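Local coordinates for protein CT009 (Chlamydia trachomatis, PDB 4GQM) that is of unknown function but carries a helix-turn-helix domain, so probably binds DNA, and was crystallised in a sub-domain-swapped form, at residues L11-L14 with G15-R19. Sequence-based numbering, arbitrary orientation.
Sequences LLHL and GEVFR
Leu14 and Phe18, one helical turn apart, lie side by side and point the same way, with Leu14 CD1 3.7 Å from Phe18 CE2. Leu14 holds CG anti to its own N (chi1 180°), whereas Phe18 has CG anti to its carbonyl carbon (chi1 -76°); this brings the CD2–CE2 side of the ring back over the preceding turn, where CD2 comes within 3.2 Å of Leu14 O. Leu14 O accepts a hydrogen bond from Phe18 N at 3.1 Å, nearly straight (168°). On a neighbouring face, Val17 CG2 meets the His13 imidazole obliquely, 3.9 Å from CE1, while His13 ND1 is hydrogen-bonded to NE2 of His82 of the second subunit. Glu16 CG passes 3.4 Å from Leu12 O, and Arg19 NH1 is hydrogen-bonded to Glu47 O. The second subunit covers the Leu14–Phe18 pair: Leu78 packs on both side chains and Tyr67 stacks on the Phe18 ring. Successive i to i+4 backbone bonds, beginning with Gly15 N to Leu11 O at 2.9 Å, mark a regular alpha-helix, here the long N-terminal helix 2-24 of this helix-turn-helix protein, which packs against the partner chain in the sub-domain-swapped dimer.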
loop_
_atom_site.group_PDB
_atom_site.type_symbol
_atom_site.label_atom_id
_atom_site.label_comp_id
_atom_site.label_asym_id
_atom_site.label_seq_id
_atom_site.Cartn_x
_atom_site.Cartn_y
_atom_site.Cartn_z
ATOM N N LEU A 11 -16.724 -2.795 8.076
ATOM C CA LEU A 11 -16.037 -1.777 7.266
ATOM C C LEU A 11 -16.944 -0.600 6.995
ATOM O O LEU A 11 -16.489 0.546 6.997
ATOM C CB LEU A 11 -15.557 -2.388 5.944
ATOM C CG LEU A 11 -14.341 -3.280 6.080
ATOM C CD1 LEU A 11 -14.115 -4.032 4.783
ATOM C CD2 LEU A 11 -13.081 -2.483 6.438
ATOM N N LEU A 12 -18.231 -0.838 6.749
ATOM C CA LEU A 12 -19.164 0.280 6.531
ATOM C C LEU A 12 -19.261 1.149 7.794
ATOM O O LEU A 12 -19.230 2.376 7.728
ATOM C CB LEU A 12 -20.557 -0.245 6.144
ATOM C CG LEU A 12 -20.749 -0.772 4.727
ATOM C CD1 LEU A 12 -22.128 -1.412 4.590
ATOM C CD2 LEU A 12 -20.592 0.355 3.758
ATOM N N HIS A 13 -19.374 0.507 8.954
ATOM C CA HIS A 13 -19.484 1.223 10.201
ATOM C C HIS A 13 -18.219 2.042 10.484
ATOM O O HIS A 13 -18.277 3.212 10.847
ATOM C CB HIS A 13 -19.757 0.222 11.326
ATOM C CG HIS A 13 -19.846 0.863 12.670
ATOM N ND1 HIS A 13 -18.782 0.929 13.529
ATOM C CD2 HIS A 13 -20.872 1.481 13.298
ATOM C CE1 HIS A 13 -19.143 1.548 14.641
ATOM N NE2 HIS A 13 -20.401 1.910 14.512
ATOM N N LEU A 14 -17.068 1.408 10.279
ATOM C CA LEU A 14 -15.808 2.056 10.490
ATOM C C LEU A 14 -15.682 3.280 9.575
ATOM O O LEU A 14 -15.241 4.360 9.989
ATOM C CB LEU A 14 -14.701 1.031 10.222
ATOM C CG LEU A 14 -13.284 1.493 10.376
ATOM C CD1 LEU A 14 -13.063 2.073 11.764
ATOM C CD2 LEU A 14 -12.404 0.310 10.128
ATOM N N GLY A 15 -16.073 3.103 8.316
ATOM C CA GLY A 15 -15.995 4.218 7.367
ATOM C C GLY A 15 -16.846 5.390 7.812
ATOM O O GLY A 15 -16.464 6.545 7.649
ATOM N N GLU A 16 -18.009 5.085 8.382
ATOM C CA GLU A 16 -18.888 6.117 8.890
ATOM C C GLU A 16 -18.337 6.801 10.134
ATOM O O GLU A 16 -18.577 7.976 10.328
ATOM C CB GLU A 16 -20.256 5.500 9.162
ATOM C CG GLU A 16 -21.061 5.274 7.884
ATOM C CD GLU A 16 -21.345 6.577 7.137
ATOM O OE1 GLU A 16 -21.704 7.565 7.814
ATOM O OE2 GLU A 16 -21.213 6.606 5.890
ATOM N N VAL A 17 -17.581 6.079 10.950
ATOM C CA VAL A 17 -16.909 6.714 12.101
ATOM C C VAL A 17 -15.933 7.787 11.571
ATOM O O VAL A 17 -15.899 8.925 12.035
ATOM C CB VAL A 17 -16.157 5.698 12.977
ATOM C CG1 VAL A 17 -15.301 6.419 14.008
ATOM C CG2 VAL A 17 -17.131 4.764 13.684
ATOM N N PHE A 18 -15.106 7.410 10.591
ATOM C CA PHE A 18 -14.170 8.357 9.986
ATOM C C PHE A 18 -14.907 9.543 9.376
ATOM O O PHE A 18 -14.574 10.694 9.645
ATOM C CB PHE A 18 -13.291 7.667 8.932
ATOM C CG PHE A 18 -12.202 6.827 9.501
ATOM C CD1 PHE A 18 -11.056 7.415 9.996
ATOM C CD2 PHE A 18 -12.237 5.457 9.443
ATOM C CE1 PHE A 18 -10.029 6.639 10.467
ATOM C CE2 PHE A 18 -11.168 4.681 9.940
ATOM C CZ PHE A 18 -10.098 5.277 10.459
ATOM N N ARG A 19 -15.916 9.266 8.564
ATOM C CA ARG A 19 -16.629 10.337 7.882
ATOM C C ARG A 19 -17.277 11.281 8.891
ATOM O O ARG A 19 -17.213 12.506 8.747
ATOM C CB ARG A 19 -17.677 9.770 6.941
ATOM C CG ARG A 19 -18.461 10.803 6.137
ATOM C CD ARG A 19 -19.700 10.077 5.474
ATOM N NE ARG A 19 -19.458 9.468 4.177
ATOM C CZ ARG A 19 -19.218 8.176 3.899
ATOM N NH1 ARG A 19 -19.124 7.215 4.832
ATOM N NH2 ARG A 19 -19.063 7.848 2.622
#